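Local atomic coordinates of putative nucleoside-diphosphate-sugar epimerase (Staphylococcus aureus subsp. aureus, PDB entry 3E48), a protein that is of unknown function but probably binds NAD(P)(H) through a Rossmann fold and may epimerise a nucleoside-diphosphate sugar. Residues Met4-Thr9 against Arg49-Phe54; Gly10-His15 against Asn175-Gly180; Thr68-Pro73 against Ile102-Tyr107; Tyr137-Met142 against Gly192-Leu197. One frame throughout, in Å; residues are numbered along the deposited sequence.

Interaction 1: Met4-Thr9 against Arg49-Phe54; sequences MLTGAT and RQLDYF
Thr6 and Tyr53 make the tight end of this contact. Thr6 OG1 gives a hydrogen bond to Tyr53 OH over 2.6 Å, and Thr6 CB lies 3.2 Å from the same phenol oxygen. Thr6 holds OG1 between its backbone N and carbonyl carbon (chi1 67°), which leaves CG2 for an apolar neighbour, Leu51 CD2, at 3.8 Å. A threonine suits the place because its two branches serve a polar and a greasy partner at once. Leu51 CD2 also lies in plane at the edge of the Tyr53 ring, and the hydroxyl passes its own bond on to Ile72 O, so the chain of bonds runs on into the next part of the fold. Thr6 ends the first strand of a Rossmann fold, and Gly7 opens the glycine-rich turn with the spacing GxxGxxG that normally faces the dinucleotide. Gly7 turns the chain with a positive phi of 64° and, having no side chain, leaves room for Tyr53 OH. At the other end the packing is sparse. Selenomethionine Met4 bends its chain so that CE comes 3.9 Å from Arg49 CD, the closest approach of these two side chains. Arg49 is partly exposed, and its NH1 is held by Ala62 O and Lys64 O.

Interaction 2: Gly10-His15 against Asn175-Gly180; sequences GHLGTH and NDIARG
Leu12 and His15 meet the second helix with different first torsions: Leu12 puts CG anti to its backbone N (chi1 175°), while His15 keeps CG beside the N (chi1 -81°). Both belong to the helix that follows the glycine-rich loop of the Rossmann fold, and segments 11-15 and 175-180 pack with a crossing angle of -54°. Leu12 CD1 comes to 3.8 Å from Ile177 CG2, the two side chains crossing at about a right angle. One turn on, His15 CB rests on Ala178 CB at 3.6 Å; so small a side chain as that of Ala178 lets the backbones approach here. The imidazole then reaches over the start of segment 175-180, with Asn175 N about 4.0 Å above one face, toward the rim. In plane at the ring edge, a water joins His15 ND1 to Asn175 OD1, lying 2.6 Å from the latter, to which it donates. This polar link lies on the partly exposed side, whereas Leu12, Ile177 and Ala178 are buried. At the head of the first helix Gly10 takes the N-cap position, and its carbonyl oxygen receives Thr14 N and Thr14 OG1 from opposite faces of its plane, OG1 at 2.8 Å.

Interaction 3: Thr68-Pro73 against Ile102-Tyr107; sequences TVVFIP and IFIGYY
Phe71 and Phe103 stand side by side on one face of two parallel strands and point the same way, each with CG anti to its backbone N. Their planes are 25° from parallel but slid apart, so they barely overlap, the closest atoms being Phe71 CD2 and Phe103 CE1 at 3.4 Å. Pro73 closes the far end of this patch, its CG 3.5 Å from Phe103 CZ. On the other face of the sheet, branched side chains continue the apolar layer: Ile102 CD1 lies 4.1 Å from Val70 CG2 and 4.0 Å from the methyl CG2 of Thr68. Beta-branched and aromatic residues fit extended backbone and fill a buried sheet. Between the two layers runs the polar seam. Ile102 N donates to Val69 O at 2.7 Å, Phe71 N to Ile102 O, and Ile104 N to Phe71 O at 3.1 Å, all nearly straight. Proline has no N-H to continue the ladder, and Pro73 CD instead sits 2.9 Å from Ile104 O. The strands are the two arms of a beta-alpha-beta crossover through helix 84-96, whose Leu89 touches both phenylalanines. Tyr53 stacks on Phe71 and Tyr137 meets Phe103. Strand 3-6 pairs with 68-71 on the side away from 100-106, and strand 134-143 pairs with 100-106 on its other side.

Interaction 4: Tyr137-Met142 against Gly192-Leu197; sequences YVRMAM and GKRYLL
Arg194 reaches across to Tyr137 along an extended chain, with CG anti to the backbone N (chi1 -163°). Its CB and then its CG pass Tyr137 O, CG at 3.8 Å. NE comes 3.8 Å from Arg139 CD, and CZ is 3.8 Å from Tyr137 CD1, which lies over one face of the guanidinium. At the tip NH1 sits against Arg139 CD, while NH2 is 3.6 Å from both CG and CD1 of Tyr137 and is held by Ser125 OG. The guanidinium thus lies flat on the tyrosine, planes 8° apart and centres 4.5 Å apart; Phe103 meets the opposite side of that ring. Arginine suits the place because it offers a flat face to the ring and N-H groups at its border. A second arginine is close, Arg139 NE being 4.2 Å from Arg194 NH1. Asp109 forms a salt bridge with Arg139 and a long, weak ion pair with Arg194, which would offset the repulsion, and Gln257 takes Arg139 NH2. Underneath, the parallel strands are laced by Tyr195 N to Tyr137 O, Arg139 N to Tyr195 O at 2.7 Å, and Leu197 N to Arg139 O. On the face carrying Val138, its CG1 packs on Leu197 CD1 at 3.7 Å. That face lies against helix 174-186 through Ile184 and Ile177. Strand 100-106 borders 134-143 on its other side, and farther along strand 168-172 pairs with both 134-143 and 194-203.

How the interactions relate
From the N terminus, the first strand and glycine-rich loop carry the chain to segment 49-54, where interaction 1 closes the first loop, over helix 11-22 and strand 28-32. Interaction 2 opens before that closure, so the two cross, and it ends only at helix 174-186, about 160 residues later. Within this long loop interaction 3 opens and closes, in series after interaction 1 and nested in interaction 2. Interaction 4 opens inside the same loop but closes beyond it, and so crosses interaction 2. Interactions 1, 3 and 4 reach one sheet, with Met4 O to Val70 N and Gly105 N to Val138 O as probable hydrogen bonds between them. Interaction 2 packs on it through Leu12 and Ile177.

Interaction 1: Met4-Thr9 against Arg49-Phe54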
# COMPACT_ATOMS: atom_id res chain seq x y z
N MSE B 4 -13.25 -19.40 -9.88
CA MSE B 4 -14.30 -18.58 -9.32
C MSE B 4 -14.01 -17.10 -9.58
O MSE B 4 -12.94 -16.60 -9.23
CB MSE B 4 -14.39 -18.82 -7.81
CG MSE B 4 -14.92 -17.65 -7.01
SE MSE B 4 -16.82 -17.38 -7.24
CE MSE B 4 -17.40 -19.05 -6.49
N LEU B 5 -14.95 -16.41 -10.22
CA LEU B 5 -14.81 -14.98 -10.49
C LEU B 5 -15.77 -14.23 -9.57
O LEU B 5 -16.98 -14.44 -9.64
CB LEU B 5 -15.19 -14.68 -11.95
CG LEU B 5 -15.24 -13.18 -12.30
CD1 LEU B 5 -13.83 -12.59 -12.20
CD2 LEU B 5 -15.79 -12.98 -13.72
N THR B 6 -15.24 -13.39 -8.69
CA THR B 6 -16.12 -12.63 -7.79
C THR B 6 -16.50 -11.31 -8.44
O THR B 6 -15.76 -10.78 -9.26
CB THR B 6 -15.45 -12.35 -6.41
OG1 THR B 6 -14.35 -11.44 -6.58
CG2 THR B 6 -14.95 -13.64 -5.78
N GLY B 7 -17.67 -10.78 -8.06
CA GLY B 7 -18.14 -9.52 -8.62
C GLY B 7 -18.41 -9.62 -10.11
O GLY B 7 -18.29 -8.64 -10.84
N ALA B 8 -18.80 -10.81 -10.54
CA ALA B 8 -19.07 -11.10 -11.95
C ALA B 8 -20.14 -10.27 -12.65
O ALA B 8 -20.12 -10.16 -13.88
CB ALA B 8 -19.38 -12.58 -12.10
N THR B 9 -21.08 -9.71 -11.90
CA THR B 9 -22.15 -8.92 -12.51
C THR B 9 -21.80 -7.44 -12.66
O THR B 9 -22.59 -6.66 -13.18
CB THR B 9 -23.49 -9.07 -11.75
OG1 THR B 9 -23.30 -8.80 -10.36
CG2 THR B 9 -24.04 -10.49 -11.91
N ARG B 49 -22.95 -18.66 -7.16
CA ARG B 49 -22.97 -18.72 -5.71
C ARG B 49 -23.16 -17.29 -5.20
O ARG B 49 -22.71 -16.34 -5.84
CB ARG B 49 -21.65 -19.30 -5.18
CG ARG B 49 -21.47 -20.77 -5.50
CD ARG B 49 -20.18 -21.33 -4.93
NE ARG B 49 -20.10 -22.78 -5.12
CZ ARG B 49 -19.06 -23.52 -4.78
NH1 ARG B 49 -17.99 -22.96 -4.23
NH2 ARG B 49 -19.08 -24.83 -4.99
N GLN B 50 -23.84 -17.15 -4.07
CA GLN B 50 -24.08 -15.84 -3.49
C GLN B 50 -22.92 -15.53 -2.55
O GLN B 50 -22.46 -16.41 -1.81
CB GLN B 50 -25.40 -15.82 -2.71
CG GLN B 50 -25.89 -14.42 -2.38
CD GLN B 50 -27.35 -14.38 -1.94
OE1 GLN B 50 -28.22 -14.94 -2.60
NE2 GLN B 50 -27.62 -13.71 -0.83
N LEU B 51 -22.44 -14.29 -2.59
CA LEU B 51 -21.31 -13.88 -1.78
C LEU B 51 -21.42 -12.42 -1.32
O LEU B 51 -21.95 -11.57 -2.04
CB LEU B 51 -20.02 -14.07 -2.59
CG LEU B 51 -18.73 -13.43 -2.10
CD1 LEU B 51 -18.30 -14.05 -0.78
CD2 LEU B 51 -17.65 -13.62 -3.15
N ASP B 52 -20.93 -12.16 -0.12
CA ASP B 52 -20.91 -10.82 0.46
C ASP B 52 -19.46 -10.59 0.88
O ASP B 52 -18.98 -11.23 1.82
CB ASP B 52 -21.83 -10.76 1.69
CG ASP B 52 -21.74 -9.43 2.44
OD1 ASP B 52 -22.41 -9.31 3.49
OD2 ASP B 52 -21.00 -8.52 2.01
N TYR B 53 -18.76 -9.72 0.16
CA TYR B 53 -17.36 -9.42 0.46
C TYR B 53 -17.06 -9.08 1.91
O TYR B 53 -15.97 -9.36 2.41
CB TYR B 53 -16.86 -8.24 -0.38
CG TYR B 53 -16.52 -8.53 -1.82
CD1 TYR B 53 -15.93 -7.55 -2.60
CD2 TYR B 53 -16.78 -9.77 -2.40
CE1 TYR B 53 -15.60 -7.78 -3.93
CE2 TYR B 53 -16.46 -10.02 -3.74
CZ TYR B 53 -15.87 -9.01 -4.49
OH TYR B 53 -15.53 -9.23 -5.81
N PHE B 54 -18.02 -8.46 2.58
CA PHE B 54 -17.80 -8.03 3.95
C PHE B 54 -18.34 -8.96 5.01
O PHE B 54 -18.55 -8.57 6.15
CB PHE B 54 -18.36 -6.61 4.11
CG PHE B 54 -17.66 -5.61 3.23
CD1 PHE B 54 -16.45 -5.06 3.62
CD2 PHE B 54 -18.18 -5.29 1.98
CE1 PHE B 54 -15.76 -4.19 2.78
CE2 PHE B 54 -17.50 -4.42 1.13
CZ PHE B 54 -16.28 -3.87 1.53

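Interaction 2: Gly10-His15 against Asn175-Gly180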
# COMPACT_ATOMS: atom_id res chain seq x y z
N GLY B 10 -20.61 -7.06 -12.20
CA GLY B 10 -20.19 -5.67 -12.31
C GLY B 10 -19.82 -5.37 -13.75
O GLY B 10 -19.85 -6.26 -14.60
N HIS B 11 -19.46 -4.13 -14.04
CA HIS B 11 -19.10 -3.76 -15.41
C HIS B 11 -17.96 -4.61 -15.94
O HIS B 11 -18.09 -5.25 -16.99
CB HIS B 11 -18.71 -2.28 -15.49
CG HIS B 11 -19.87 -1.35 -15.28
ND1 HIS B 11 -21.00 -1.40 -16.07
CD2 HIS B 11 -20.06 -0.35 -14.39
CE1 HIS B 11 -21.84 -0.46 -15.67
NE2 HIS B 11 -21.29 0.19 -14.66
N LEU B 12 -16.84 -4.64 -15.23
CA LEU B 12 -15.71 -5.44 -15.70
C LEU B 12 -16.01 -6.93 -15.61
O LEU B 12 -15.69 -7.69 -16.53
CB LEU B 12 -14.45 -5.11 -14.89
CG LEU B 12 -13.23 -5.98 -15.20
CD1 LEU B 12 -12.80 -5.79 -16.65
CD2 LEU B 12 -12.09 -5.61 -14.26
N GLY B 13 -16.64 -7.35 -14.52
CA GLY B 13 -16.97 -8.76 -14.35
C GLY B 13 -17.83 -9.34 -15.46
O GLY B 13 -17.67 -10.50 -15.85
N THR B 14 -18.75 -8.53 -15.98
CA THR B 14 -19.63 -8.97 -17.05
C THR B 14 -18.80 -9.26 -18.30
O THR B 14 -19.02 -10.28 -18.98
CB THR B 14 -20.71 -7.90 -17.33
OG1 THR B 14 -21.56 -7.78 -16.19
CG2 THR B 14 -21.56 -8.28 -18.53
N HIS B 15 -17.84 -8.39 -18.60
CA HIS B 15 -16.96 -8.58 -19.75
C HIS B 15 -16.21 -9.90 -19.60
O HIS B 15 -16.19 -10.73 -20.52
CB HIS B 15 -15.94 -7.44 -19.85
CG HIS B 15 -16.49 -6.20 -20.48
ND1 HIS B 15 -16.61 -6.05 -21.85
CD2 HIS B 15 -16.96 -5.06 -19.93
CE1 HIS B 15 -17.13 -4.87 -22.11
NE2 HIS B 15 -17.36 -4.25 -20.97
N ASN B 175 -13.15 -4.04 -22.17
CA ASN B 175 -13.05 -5.20 -23.04
C ASN B 175 -11.61 -5.70 -23.12
O ASN B 175 -11.36 -6.91 -23.02
CB ASN B 175 -13.54 -4.86 -24.45
CG ASN B 175 -13.38 -6.02 -25.42
OD1 ASN B 175 -13.94 -7.09 -25.22
ND2 ASN B 175 -12.59 -5.81 -26.47
N ASP B 176 -10.66 -4.78 -23.28
CA ASP B 176 -9.25 -5.17 -23.36
C ASP B 176 -8.70 -5.69 -22.03
O ASP B 176 -7.87 -6.60 -22.01
CB ASP B 176 -8.39 -4.02 -23.88
CG ASP B 176 -8.55 -3.80 -25.38
OD1 ASP B 176 -9.01 -4.73 -26.08
OD2 ASP B 176 -8.19 -2.71 -25.86
N ILE B 177 -9.16 -5.11 -20.92
CA ILE B 177 -8.70 -5.58 -19.62
C ILE B 177 -9.18 -7.02 -19.49
O ILE B 177 -8.42 -7.91 -19.12
CB ILE B 177 -9.30 -4.74 -18.48
CG1 ILE B 177 -8.65 -3.36 -18.48
CG2 ILE B 177 -9.08 -5.45 -17.13
CD1 ILE B 177 -9.32 -2.37 -17.56
N ALA B 178 -10.44 -7.25 -19.84
CA ALA B 178 -11.01 -8.58 -19.77
C ALA B 178 -10.26 -9.56 -20.66
O ALA B 178 -10.04 -10.71 -20.27
CB ALA B 178 -12.49 -8.55 -20.14
N ARG B 179 -9.85 -9.13 -21.85
CA ARG B 179 -9.12 -10.04 -22.73
C ARG B 179 -7.80 -10.46 -22.09
O ARG B 179 -7.39 -11.62 -22.19
CB ARG B 179 -8.87 -9.40 -24.10
CG ARG B 179 -10.14 -9.12 -24.90
CD ARG B 179 -9.82 -8.33 -26.16
NE ARG B 179 -9.01 -9.09 -27.11
CZ ARG B 179 -8.39 -8.55 -28.15
NH1 ARG B 179 -8.47 -7.25 -28.38
NH2 ARG B 179 -7.68 -9.32 -28.96
N GLY B 180 -7.13 -9.51 -21.44
CA GLY B 180 -5.87 -9.82 -20.79
C GLY B 180 -6.07 -10.77 -19.63
O GLY B 180 -5.29 -11.71 -19.43
O HOH W 1 -15.89 -7.81 -23.69

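Interaction 3: Thr68-Pro73 against Ile102-Tyr107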
# COMPACT_ATOMS: atom_id res chain seq x y z
N THR B 68 -8.95 -21.62 -8.08
CA THR B 68 -8.45 -20.33 -8.49
C THR B 68 -9.56 -19.30 -8.34
O THR B 68 -10.66 -19.50 -8.86
CB THR B 68 -7.98 -20.36 -9.95
OG1 THR B 68 -6.93 -21.33 -10.08
CG2 THR B 68 -7.45 -19.00 -10.38
N VAL B 69 -9.26 -18.23 -7.62
CA VAL B 69 -10.20 -17.15 -7.41
C VAL B 69 -9.69 -15.91 -8.13
O VAL B 69 -8.54 -15.50 -7.95
CB VAL B 69 -10.36 -16.83 -5.90
CG1 VAL B 69 -11.17 -15.55 -5.71
CG2 VAL B 69 -11.05 -17.99 -5.19
N VAL B 70 -10.55 -15.34 -8.96
CA VAL B 70 -10.24 -14.11 -9.70
C VAL B 70 -11.08 -13.09 -8.94
O VAL B 70 -12.31 -13.13 -8.99
CB VAL B 70 -10.69 -14.21 -11.17
CG1 VAL B 70 -10.27 -12.95 -11.92
CG2 VAL B 70 -10.07 -15.45 -11.81
N PHE B 71 -10.40 -12.21 -8.22
CA PHE B 71 -11.04 -11.21 -7.37
C PHE B 71 -11.10 -9.81 -7.96
O PHE B 71 -10.08 -9.24 -8.33
CB PHE B 71 -10.29 -11.13 -6.04
CG PHE B 71 -10.97 -10.30 -4.99
CD1 PHE B 71 -12.02 -10.83 -4.25
CD2 PHE B 71 -10.57 -8.99 -4.75
CE1 PHE B 71 -12.67 -10.06 -3.28
CE2 PHE B 71 -11.21 -8.21 -3.78
CZ PHE B 71 -12.27 -8.75 -3.04
N ILE B 72 -12.32 -9.27 -8.04
CA ILE B 72 -12.53 -7.92 -8.54
C ILE B 72 -12.94 -7.08 -7.33
O ILE B 72 -14.00 -7.31 -6.75
CB ILE B 72 -13.66 -7.88 -9.59
CG1 ILE B 72 -13.27 -8.74 -10.79
CG2 ILE B 72 -13.94 -6.44 -10.02
CD1 ILE B 72 -14.34 -8.83 -11.86
N PRO B 73 -12.10 -6.12 -6.94
CA PRO B 73 -12.41 -5.26 -5.79
C PRO B 73 -13.73 -4.51 -5.96
O PRO B 73 -14.17 -4.25 -7.08
CB PRO B 73 -11.22 -4.31 -5.73
CG PRO B 73 -10.09 -5.14 -6.24
CD PRO B 73 -10.73 -5.86 -7.43
N ILE B 102 -6.03 -14.52 -8.42
CA ILE B 102 -5.70 -13.56 -9.46
C ILE B 102 -6.41 -12.30 -8.97
O ILE B 102 -7.64 -12.26 -8.93
CB ILE B 102 -6.24 -13.99 -10.84
CG1 ILE B 102 -5.58 -15.31 -11.25
CG2 ILE B 102 -5.96 -12.90 -11.88
CD1 ILE B 102 -6.10 -15.91 -12.57
N PHE B 103 -5.63 -11.29 -8.58
CA PHE B 103 -6.20 -10.05 -8.05
C PHE B 103 -6.17 -8.94 -9.08
O PHE B 103 -5.13 -8.63 -9.64
CB PHE B 103 -5.42 -9.62 -6.80
CG PHE B 103 -6.05 -8.49 -6.04
CD1 PHE B 103 -6.83 -8.74 -4.92
CD2 PHE B 103 -5.85 -7.18 -6.44
CE1 PHE B 103 -7.42 -7.70 -4.20
CE2 PHE B 103 -6.44 -6.12 -5.73
CZ PHE B 103 -7.22 -6.38 -4.61
N ILE B 104 -7.33 -8.34 -9.34
CA ILE B 104 -7.44 -7.25 -10.31
C ILE B 104 -7.34 -5.89 -9.61
O ILE B 104 -8.34 -5.39 -9.09
CB ILE B 104 -8.78 -7.31 -11.07
CG1 ILE B 104 -8.97 -8.70 -11.68
CG2 ILE B 104 -8.81 -6.22 -12.14
CD1 ILE B 104 -7.90 -9.11 -12.66
N GLY B 105 -6.15 -5.31 -9.62
CA GLY B 105 -5.95 -4.02 -8.97
C GLY B 105 -5.83 -2.85 -9.92
O GLY B 105 -5.62 -3.03 -11.12
N TYR B 106 -5.95 -1.64 -9.38
CA TYR B 106 -5.85 -0.41 -10.16
C TYR B 106 -4.42 0.11 -10.14
O TYR B 106 -3.73 -0.01 -9.13
CB TYR B 106 -6.81 0.62 -9.57
CG TYR B 106 -7.02 1.86 -10.42
CD1 TYR B 106 -7.28 1.75 -11.78
CD2 TYR B 106 -7.01 3.13 -9.84
CE1 TYR B 106 -7.52 2.88 -12.56
CE2 TYR B 106 -7.25 4.26 -10.61
CZ TYR B 106 -7.51 4.13 -11.97
OH TYR B 106 -7.75 5.24 -12.73
N TYR B 107 -3.97 0.71 -11.24
CA TYR B 107 -2.59 1.20 -11.34
C TYR B 107 -2.22 2.45 -10.53
O TYR B 107 -1.04 2.81 -10.47
CB TYR B 107 -2.19 1.41 -12.81
CG TYR B 107 -2.77 2.61 -13.54
CD1 TYR B 107 -2.13 3.12 -14.67
CD2 TYR B 107 -3.97 3.20 -13.16
CE1 TYR B 107 -2.66 4.18 -15.40
CE2 TYR B 107 -4.52 4.28 -13.89
CZ TYR B 107 -3.85 4.76 -15.01
OH TYR B 107 -4.38 5.81 -15.72

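Interaction 4: Tyr137-Met142 against Gly192-Leu197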
# COMPACT_ATOMS: atom_id res chain seq x y z
N TYR B 137 -0.85 -10.71 -9.59
CA TYR B 137 -1.38 -9.37 -9.38
C TYR B 137 -1.45 -8.64 -10.71
O TYR B 137 -0.44 -8.36 -11.36
CB TYR B 137 -0.49 -8.62 -8.38
CG TYR B 137 -1.18 -7.45 -7.72
CD1 TYR B 137 -1.18 -6.19 -8.32
CD2 TYR B 137 -1.90 -7.62 -6.53
CE1 TYR B 137 -1.88 -5.12 -7.75
CE2 TYR B 137 -2.60 -6.56 -5.96
CZ TYR B 137 -2.59 -5.32 -6.57
OH TYR B 137 -3.29 -4.27 -6.03
N VAL B 138 -2.68 -8.34 -11.14
CA VAL B 138 -2.92 -7.68 -12.41
C VAL B 138 -3.34 -6.24 -12.19
O VAL B 138 -4.39 -5.98 -11.63
CB VAL B 138 -4.04 -8.40 -13.19
CG1 VAL B 138 -4.25 -7.74 -14.55
CG2 VAL B 138 -3.69 -9.88 -13.34
N ARG B 139 -2.52 -5.29 -12.62
CA ARG B 139 -2.86 -3.89 -12.45
C ARG B 139 -3.45 -3.36 -13.75
O ARG B 139 -2.95 -3.66 -14.83
CB ARG B 139 -1.61 -3.09 -12.04
CG ARG B 139 -1.12 -3.48 -10.65
CD ARG B 139 0.31 -3.00 -10.35
NE ARG B 139 0.41 -1.55 -10.25
CZ ARG B 139 0.98 -0.77 -11.15
NH1 ARG B 139 1.52 -1.31 -12.25
NH2 ARG B 139 1.03 0.54 -10.97
N MSE B 140 -4.54 -2.60 -13.66
CA MSE B 140 -5.17 -2.07 -14.86
C MSE B 140 -5.10 -0.55 -14.93
O MSE B 140 -5.06 0.13 -13.90
CB MSE B 140 -6.63 -2.52 -14.93
CG MSE B 140 -7.52 -1.95 -13.84
SE MSE B 140 -9.30 -2.75 -13.80
CE MSE B 140 -9.50 -2.85 -11.89
N ALA B 141 -5.07 -0.03 -16.15
CA ALA B 141 -5.03 1.42 -16.38
C ALA B 141 -6.47 1.94 -16.26
O ALA B 141 -7.37 1.19 -15.88
CB ALA B 141 -4.46 1.72 -17.77
N MSE B 142 -6.69 3.22 -16.57
CA MSE B 142 -8.01 3.84 -16.45
C MSE B 142 -9.02 3.45 -17.54
O MSE B 142 -8.70 3.50 -18.73
CB MSE B 142 -7.86 5.36 -16.40
CG MSE B 142 -9.13 6.11 -16.00
SE MSE B 142 -8.92 8.04 -15.96
CE MSE B 142 -7.68 8.19 -14.47
N GLY B 192 1.55 -16.14 -11.20
CA GLY B 192 2.64 -15.83 -10.28
C GLY B 192 3.47 -14.62 -10.64
O GLY B 192 4.49 -14.35 -10.00
N LYS B 193 3.04 -13.88 -11.65
CA LYS B 193 3.76 -12.70 -12.06
C LYS B 193 2.90 -11.45 -11.87
O LYS B 193 1.69 -11.54 -11.65
CB LYS B 193 4.18 -12.83 -13.53
CG LYS B 193 5.28 -11.87 -13.93
CD LYS B 193 6.57 -12.19 -13.20
CE LYS B 193 7.37 -10.93 -12.94
NZ LYS B 193 6.62 -10.01 -12.03
N ARG B 194 3.54 -10.28 -11.93
CA ARG B 194 2.85 -9.01 -11.77
C ARG B 194 2.67 -8.43 -13.17
O ARG B 194 3.62 -8.35 -13.94
CB ARG B 194 3.69 -8.07 -10.91
CG ARG B 194 2.94 -6.88 -10.33
CD ARG B 194 3.86 -6.07 -9.41
NE ARG B 194 3.16 -4.98 -8.73
CZ ARG B 194 2.36 -5.13 -7.68
NH1 ARG B 194 1.78 -4.07 -7.14
NH2 ARG B 194 2.17 -6.33 -7.15
N TYR B 195 1.44 -8.04 -13.50
CA TYR B 195 1.14 -7.49 -14.82
C TYR B 195 0.51 -6.11 -14.78
O TYR B 195 -0.13 -5.72 -13.80
CB TYR B 195 0.18 -8.42 -15.57
CG TYR B 195 0.74 -9.78 -15.88
CD1 TYR B 195 1.67 -9.96 -16.90
CD2 TYR B 195 0.36 -10.90 -15.14
CE1 TYR B 195 2.21 -11.21 -17.18
CE2 TYR B 195 0.89 -12.16 -15.41
CZ TYR B 195 1.82 -12.31 -16.43
OH TYR B 195 2.38 -13.54 -16.69
N LEU B 196 0.70 -5.37 -15.86
CA LEU B 196 0.08 -4.06 -16.02
C LEU B 196 -0.61 -4.10 -17.37
O LEU B 196 0.04 -4.31 -18.39
CB LEU B 196 1.11 -2.93 -16.02
CG LEU B 196 0.57 -1.56 -16.45
CD1 LEU B 196 -0.54 -1.08 -15.50
CD2 LEU B 196 1.72 -0.57 -16.48
N LEU B 197 -1.93 -3.95 -17.38
CA LEU B 197 -2.67 -3.95 -18.63
C LEU B 197 -2.90 -2.49 -18.98
O LEU B 197 -3.76 -1.82 -18.40
CB LEU B 197 -4.00 -4.70 -18.46
CG LEU B 197 -3.84 -6.19 -18.11
CD1 LEU B 197 -5.21 -6.85 -17.99
CD2 LEU B 197 -3.02 -6.88 -19.19
O HOH W 2 2.36 -4.03 -12.78